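Local coordinates for holo-[acyl-carrier-protein] synthase (Neisseria meningitidis FAM18, PDB 5SUV) that belongs to the 4'-phosphopantetheinyl transferase superfamily, as a holo-ACP synthase of the AcpS type, and binds coenzyme A, at residues T33-L38 against E88-P93; Q25-R30 against K52-K57. All coordinates share one frame; numbering follows the deposited sequence.

Contact 1: residues T33-L38 against E88-P93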
loop_
_atom_site.group_PDB
_atom_site.type_symbol
_atom_site.label_atom_id
_atom_site.label_comp_id
_atom_site.label_asym_id
_atom_site.label_seq_id
_atom_site.Cartn_x
_atom_site.Cartn_y
_atom_site.Cartn_z
ATOM N N THR A 33 -19.241 6.874 11.475
ATOM C CA THR A 33 -20.658 6.720 11.157
ATOM C C THR A 33 -21.465 6.620 12.445
ATOM O O THR A 33 -20.928 6.271 13.499
ATOM C CB THR A 33 -20.919 5.469 10.311
ATOM O OG1 THR A 33 -20.770 4.289 11.116
ATOM C CG2 THR A 33 -19.980 5.380 9.132
ATOM N N PRO A 34 -22.773 6.899 12.384
ATOM C CA PRO A 34 -23.614 6.709 13.575
ATOM C C PRO A 34 -23.417 5.356 14.238
ATOM O O PRO A 34 -23.437 5.267 15.470
ATOM C CB PRO A 34 -25.037 6.865 13.021
ATOM C CG PRO A 34 -24.884 7.699 11.810
ATOM C CD PRO A 34 -23.550 7.343 11.217
ATOM N N GLU A 35 -23.192 4.301 13.453
ATOM C CA GLU A 35 -22.987 2.973 14.021
ATOM C C GLU A 35 -21.669 2.906 14.780
ATOM O O GLU A 35 -21.620 2.461 15.934
ATOM C CB GLU A 35 -23.005 1.916 12.912
ATOM C CG GLU A 35 -24.315 1.817 12.141
ATOM C CD GLU A 35 -24.460 2.861 11.043
ATOM O OE1 GLU A 35 -23.487 3.590 10.757
ATOM O OE2 GLU A 35 -25.564 2.958 10.465
ATOM N N GLU A 36 -20.586 3.342 14.140
ATOM C CA GLU A 36 -19.290 3.335 14.805
ATOM C C GLU A 36 -19.300 4.237 16.026
ATOM O O GLU A 36 -18.623 3.957 17.021
ATOM C CB GLU A 36 -18.205 3.783 13.838
ATOM C CG GLU A 36 -17.929 2.821 12.712
ATOM C CD GLU A 36 -17.088 3.452 11.636
ATOM O OE1 GLU A 36 -17.178 4.682 11.447
ATOM O OE2 GLU A 36 -16.342 2.724 10.977
ATOM N N LEU A 37 -20.040 5.348 15.955
ATOM C CA LEU A 37 -20.025 6.327 17.033
ATOM C C LEU A 37 -20.628 5.757 18.306
ATOM O O LEU A 37 -20.268 6.184 19.409
ATOM C CB LEU A 37 -20.774 7.591 16.596
ATOM C CG LEU A 37 -20.690 8.811 17.514
ATOM C CD1 LEU A 37 -19.242 9.252 17.707
ATOM C CD2 LEU A 37 -21.523 9.952 16.951
ATOM N N LEU A 38 -21.541 4.795 18.176
ATOM C CA LEU A 38 -22.165 4.194 19.348
ATOM C C LEU A 38 -21.233 3.217 20.050
ATOM O O LEU A 38 -21.298 3.093 21.278
ATOM C CB LEU A 38 -23.461 3.489 18.943
ATOM C CG LEU A 38 -24.570 4.406 18.420
ATOM C CD1 LEU A 38 -25.726 3.587 17.866
ATOM C CD2 LEU A 38 -25.058 5.340 19.516
ATOM N N GLU A 88 -13.482 -5.007 6.793
ATOM C CA GLU A 88 -14.340 -4.885 5.619
ATOM C C GLU A 88 -15.254 -3.673 5.785
ATOM O O GLU A 88 -15.535 -3.229 6.902
ATOM C CB GLU A 88 -15.156 -6.166 5.394
ATOM C CG GLU A 88 -16.000 -6.575 6.581
ATOM C CD GLU A 88 -16.585 -7.970 6.441
ATOM O OE1 GLU A 88 -16.087 -8.753 5.602
ATOM O OE2 GLU A 88 -17.543 -8.284 7.176
ATOM N N PHE A 89 -15.721 -3.151 4.656
ATOM C CA PHE A 89 -16.560 -1.956 4.642
ATOM C C PHE A 89 -18.035 -2.307 4.748
ATOM O O PHE A 89 -18.479 -3.330 4.220
ATOM C CB PHE A 89 -16.344 -1.157 3.356
ATOM C CG PHE A 89 -15.013 -0.487 3.264
ATOM C CD1 PHE A 89 -14.699 0.568 4.101
ATOM C CD2 PHE A 89 -14.082 -0.898 2.325
ATOM C CE1 PHE A 89 -13.473 1.195 4.005
ATOM C CE2 PHE A 89 -12.848 -0.269 2.222
ATOM C CZ PHE A 89 -12.550 0.775 3.050
ATOM N N PHE A 90 -18.789 -1.442 5.424
ATOM C CA PHE A 90 -20.243 -1.408 5.315
ATOM C C PHE A 90 -20.637 0.027 4.992
ATOM O O PHE A 90 -19.862 0.963 5.211
ATOM C CB PHE A 90 -20.923 -1.934 6.590
ATOM C CG PHE A 90 -20.840 -1.007 7.762
ATOM C CD1 PHE A 90 -21.770 0.007 7.921
ATOM C CD2 PHE A 90 -19.859 -1.171 8.730
ATOM C CE1 PHE A 90 -21.708 0.854 9.002
ATOM C CE2 PHE A 90 -19.802 -0.328 9.825
ATOM C CZ PHE A 90 -20.717 0.689 9.954
ATOM N N TYR A 91 -21.815 0.201 4.391
ATOM C CA TYR A 91 -22.142 1.460 3.751
ATOM C C TYR A 91 -23.481 1.986 4.230
ATOM O O TYR A 91 -24.414 1.220 4.486
ATOM C CB TYR A 91 -22.193 1.314 2.228
ATOM C CG TYR A 91 -20.977 0.662 1.683
ATOM C CD1 TYR A 91 -19.756 1.293 1.784
ATOM C CD2 TYR A 91 -21.037 -0.574 1.067
ATOM C CE1 TYR A 91 -18.618 0.708 1.294
ATOM C CE2 TYR A 91 -19.885 -1.165 0.551
ATOM C CZ TYR A 91 -18.691 -0.524 0.681
ATOM O OH TYR A 91 -17.536 -1.099 0.177
ATOM N N GLY A 92 -23.554 3.309 4.337
ATOM C CA GLY A 92 -24.824 3.986 4.488
ATOM C C GLY A 92 -25.603 3.822 3.200
ATOM O O GLY A 92 -25.031 3.640 2.126
ATOM N N PRO A 93 -26.931 3.867 3.285
ATOM C CA PRO A 93 -27.744 3.479 2.120
ATOM C C PRO A 93 -27.465 4.308 0.874
ATOM O O PRO A 93 -27.496 3.774 -0.246
ATOM C CB PRO A 93 -29.189 3.644 2.637
ATOM C CG PRO A 93 -29.081 4.527 3.828
ATOM C CD PRO A 93 -27.740 4.269 4.441
#

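Contact 2: residues Q25-R30 against K52-K57. With COA (coenzyme A), chain F.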
loop_
_atom_site.group_PDB
_atom_site.type_symbol
_atom_site.label_atom_id
_atom_site.label_comp_id
_atom_site.label_asym_id
_atom_site.label_seq_id
_atom_site.Cartn_x
_atom_site.Cartn_y
_atom_site.Cartn_z
ATOM N N GLN A 25 -14.547 15.913 21.122
ATOM C CA GLN A 25 -15.301 14.779 20.601
ATOM C C GLN A 25 -15.961 15.076 19.259
ATOM O O GLN A 25 -16.446 14.144 18.610
ATOM C CB GLN A 25 -16.355 14.341 21.624
ATOM C CG GLN A 25 -16.989 12.984 21.327
ATOM C CD GLN A 25 -18.234 13.090 20.467
ATOM O OE1 GLN A 25 -19.123 13.899 20.741
ATOM N NE2 GLN A 25 -18.303 12.276 19.415
ATOM N N ALA A 26 -15.976 16.337 18.819
ATOM C CA ALA A 26 -16.575 16.669 17.528
ATOM C C ALA A 26 -15.795 16.071 16.364
ATOM O O ALA A 26 -16.355 15.868 15.276
ATOM C CB ALA A 26 -16.663 18.184 17.368
ATOM N N PHE A 27 -14.502 15.804 16.547
ATOM C CA PHE A 27 -13.754 15.131 15.495
ATOM C C PHE A 27 -14.312 13.734 15.261
ATOM O O PHE A 27 -14.715 13.392 14.145
ATOM C CB PHE A 27 -12.268 15.078 15.845
ATOM C CG PHE A 27 -11.439 14.332 14.843
ATOM C CD1 PHE A 27 -11.337 14.776 13.538
ATOM C CD2 PHE A 27 -10.756 13.190 15.209
ATOM C CE1 PHE A 27 -10.575 14.091 12.618
ATOM C CE2 PHE A 27 -9.989 12.503 14.293
ATOM C CZ PHE A 27 -9.895 12.951 13.001
ATOM N N ALA A 28 -14.369 12.916 16.313
ATOM C CA ALA A 28 -14.927 11.578 16.165
ATOM C C ALA A 28 -16.354 11.639 15.633
ATOM O O ALA A 28 -16.771 10.782 14.845
ATOM C CB ALA A 28 -14.888 10.839 17.498
ATOM N N GLY A 29 -17.117 12.648 16.052
ATOM C CA GLY A 29 -18.471 12.797 15.556
ATOM C C GLY A 29 -18.531 13.141 14.087
ATOM O O GLY A 29 -19.555 12.897 13.440
ATOM N N ARG A 30 -17.450 13.691 13.544
ATOM C CA ARG A 30 -17.412 14.046 12.140
ATOM C C ARG A 30 -16.946 12.882 11.272
ATOM O O ARG A 30 -17.403 12.753 10.128
ATOM C CB ARG A 30 -16.512 15.277 11.958
ATOM C CG ARG A 30 -16.496 15.871 10.556
ATOM C CD ARG A 30 -15.848 17.257 10.521
ATOM N NE ARG A 30 -16.664 18.268 11.203
ATOM C CZ ARG A 30 -16.395 18.803 12.395
ATOM N NH1 ARG A 30 -15.312 18.447 13.078
ATOM N NH2 ARG A 30 -17.217 19.710 12.909
ATOM N N LYS A 52 -7.425 4.332 12.434
ATOM C CA LYS A 52 -7.700 3.296 11.439
ATOM C C LYS A 52 -8.932 3.643 10.612
ATOM O O LYS A 52 -8.934 3.484 9.384
ATOM C CB LYS A 52 -7.897 1.942 12.124
ATOM C CG LYS A 52 -6.587 1.311 12.620
ATOM C CD LYS A 52 -6.785 -0.088 13.175
ATOM C CE LYS A 52 -5.453 -0.679 13.644
ATOM N NZ LYS A 52 -5.622 -1.986 14.332
ATOM N N ARG A 53 -9.988 4.119 11.267
ATOM C CA ARG A 53 -11.186 4.511 10.532
ATOM C C ARG A 53 -10.892 5.675 9.598
ATOM O O ARG A 53 -11.293 5.662 8.430
ATOM C CB ARG A 53 -12.319 4.863 11.507
ATOM C CG ARG A 53 -12.746 3.747 12.447
ATOM C CD ARG A 53 -12.922 2.433 11.729
ATOM N NE ARG A 53 -13.709 1.456 12.491
ATOM C CZ ARG A 53 -13.239 0.710 13.485
ATOM N NH1 ARG A 53 -11.979 0.824 13.881
ATOM N NH2 ARG A 53 -14.032 -0.154 14.090
ATOM N N PHE A 54 -10.165 6.680 10.083
ATOM C CA PHE A 54 -9.829 7.828 9.253
ATOM C C PHE A 54 -9.027 7.394 8.031
ATOM O O PHE A 54 -9.337 7.789 6.902
ATOM C CB PHE A 54 -9.064 8.857 10.092
ATOM C CG PHE A 54 -8.847 10.171 9.414
ATOM C CD1 PHE A 54 -9.908 10.997 9.117
ATOM C CD2 PHE A 54 -7.569 10.588 9.079
ATOM C CE1 PHE A 54 -9.712 12.209 8.482
ATOM C CE2 PHE A 54 -7.367 11.799 8.446
ATOM C CZ PHE A 54 -8.441 12.619 8.163
ATOM N N ALA A 55 -8.003 6.557 8.230
ATOM C CA ALA A 55 -7.204 6.121 7.087
ATOM C C ALA A 55 -8.039 5.288 6.119
ATOM O O ALA A 55 -7.934 5.448 4.901
ATOM C CB ALA A 55 -5.990 5.311 7.539
ATOM N N ALA A 56 -8.859 4.380 6.649
ATOM C CA ALA A 56 -9.643 3.498 5.792
ATOM C C ALA A 56 -10.670 4.289 4.991
ATOM O O ALA A 56 -10.889 4.019 3.808
ATOM C CB ALA A 56 -10.334 2.432 6.643
ATOM N N LYS A 57 -11.313 5.264 5.620
ATOM C CA LYS A 57 -12.287 6.068 4.889
ATOM C C LYS A 57 -11.603 6.928 3.834
ATOM O O LYS A 57 -12.097 7.069 2.712
ATOM C CB LYS A 57 -13.074 6.928 5.865
ATOM C CG LYS A 57 -13.823 6.110 6.898
ATOM C CD LYS A 57 -14.306 6.979 8.040
ATOM C CE LYS A 57 -14.879 6.145 9.193
ATOM N NZ LYS A 57 -16.381 6.139 9.190
HETATM N N1A COA F . -7.264 -11.092 7.716
HETATM C C2A COA F . -6.928 -9.881 7.253
HETATM N N3A COA F . -6.611 -8.829 7.957
HETATM C C4A COA F . -6.641 -9.011 9.357
HETATM C C5A COA F . -6.999 -10.231 10.004
HETATM C C6A COA F . -7.300 -11.246 9.107
HETATM N N6A COA F . -7.635 -12.422 9.578
HETATM N N7A COA F . -6.939 -10.151 11.263
HETATM C C8A COA F . -6.581 -8.911 11.464
HETATM N N9A COA F . -6.381 -8.185 10.347
HETATM C C1B COA F . -6.009 -6.824 10.259
HETATM C C2B COA F . -7.051 -5.896 11.067
HETATM O O2B COA F . -7.476 -4.799 10.346
HETATM C C3B COA F . -6.126 -5.448 12.195
HETATM O O3B COA F . -6.373 -4.212 12.642
HETATM P P3B COA F . -8.054 -3.952 13.183
HETATM O O7A COA F . -7.709 -2.895 14.034
HETATM O O8A COA F . -8.744 -3.601 11.928
HETATM O O9A COA F . -8.342 -5.281 13.734
HETATM C C4B COA F . -4.793 -5.475 11.414
HETATM O O4B COA F . -4.796 -6.721 10.830
HETATM C C5B COA F . -3.607 -5.325 12.305
HETATM O O5B COA F . -2.480 -5.176 11.438
HETATM P P1A COA F . -1.096 -5.496 12.130
HETATM O O1A COA F . -0.870 -4.639 13.317
HETATM O O2A COA F . -0.096 -5.733 11.056
HETATM O O3A COA F . -1.441 -6.912 12.860
HETATM P P2A COA F . -0.303 -7.539 13.675
HETATM O O4A COA F . 0.954 -7.494 13.002
HETATM O O5A COA F . -0.353 -7.249 15.161
HETATM O O6A COA F . -0.758 -9.118 13.572
HETATM C CBP COA F . -1.426 -10.777 12.062
HETATM C CCP COA F . -0.725 -9.475 12.246
HETATM C CDP COA F . -2.837 -10.476 12.039
HETATM C CEP COA F . -1.070 -11.374 10.727
HETATM C CAP COA F . -1.108 -11.827 13.172
HETATM O OAP COA F . -1.704 -13.037 12.906
HETATM C C9P COA F . 0.390 -12.159 13.329
HETATM O O9P COA F . 0.894 -12.955 12.552
HETATM N N8P COA F . 1.125 -11.583 14.409
HETATM C C7P COA F . 2.588 -11.854 14.630
HETATM C C6P COA F . 3.005 -13.245 14.197
HETATM C C5P COA F . 4.026 -13.828 15.161
HETATM O O5P COA F . 3.945 -14.951 15.532
HETATM N N4P COA F . 5.089 -13.043 15.598
HETATM C C3P COA F . 6.063 -13.609 16.531
HETATM C C2P COA F . 7.218 -14.267 15.823
HETATM S S1P COA F . 7.106 -16.105 15.881
#

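Contact 1: residues T33-L38 against E88-P93
A capping box formed by T33 and E36 opens helix 34-39, and the ring of F90, on the hairpin strand 87-91, rests against it. The box shows how a helix start can be closed by its own side chains and still serve as a packing surface. E36 N gives its hydrogen to T33 OG1 at 3.2 Å in an almost straight bond (177°), and T33 N donates in turn to E36 OE1 at 3.0 Å. That oxygen is approached on its anti side, somewhat out of the carboxylate plane. E36 is held by further partners too: K57 forms a salt bridge to OE1, and I79 N bonds to OE2.

Across the contact the interaction is van der Waals in kind and runs through the far end of the phenyl ring. T33 OG1 approaches F90 CZ obliquely at 3.8 Å, while the E35 chain crosses the ring end at a slant, E35 CB coming within 3.9 Å of F90 CZ. The E35 chain then turns about its CB-CG bond (chi2 82°), folding its carboxylate back over the helix start, where T33 OG1 donates to the anti lone pair of E35 OE1 at 2.8 Å. Held this way, the carboxylate stands nearly perpendicular to the ring (83°), and E35 OE1 sits in the ring plane, 3.7 Å from F90 CE1.

Contact 2: residues Q25-R30 against K52-K57
F27 and F54 project from two helices, 25-31 and 46-63, whose backbones keep well apart, the CA of F27 lying 10.4 Å from the CA of F54, so that side chains alone bridge the gap. Both phenylalanines have CG anti to the backbone N (chi1 177° in F27, -171° in F54), a setting that carries each ring out from its helix until the rings meet. The touch is slight and wholly apolar: F27 CZ reaches F54 CD1 at 4.3 Å. With centroids 6.0 Å apart and planes inclined at 57°, the pair is neither a parallel stack nor a T-shaped one, only an oblique meeting of two buried rings.

Their surroundings explain the burial. I16, L19 and N20 of helix 13-23 pack on F27, whereas F54 rests on R15 of the same helix and on V11 of strand 3-12, so in this AcpS-type fold the pair lies where the N-terminal helices come up against the long helix 46-63. The F27 side chain also comes within about 4 Å (nearest atoms) of a bound coenzyme A, distinct from the one that K52 meets.

That long helix uses its other sides for polar work. K57 NZ, the partner of E36, is also bonded to the backbone oxygens of I31, F74 and I77. K52, its chain extended beyond CG, carries its amino group to coenzyme A in a pocket shared between subunits: K52 NZ donates to O3B of the ligand at 2.9 Å, although crowding in the model makes the position of NZ less certain. K62 NZ and I68 N of the second subunit also bond to this coenzyme A, as do H81 NE2 and S112 OG.

Overall arrangement
From the N terminus, strand 3-12 and helix 13-23 lead into segment 25-30, with 33-38 following almost at once. Contact 2 closes first, when helix 46-63 brings 52-57 back to 25-30 after 21 intervening residues, a loop that includes helix 34-39. Contact 1 closes a longer loop of 49 residues, which contains 52-57, when the hairpin strand 87-91 returns to 33-38. Because the segments alternate along the chain, the two loops cross and neither nests in the other. Their centres lie about 11 Å apart, and E36 with K57 joins them directly. Contact 2 ties helix 25-31 to helix 46-63, and contact 1 ties helix 34-39 to the 77-91 hairpin.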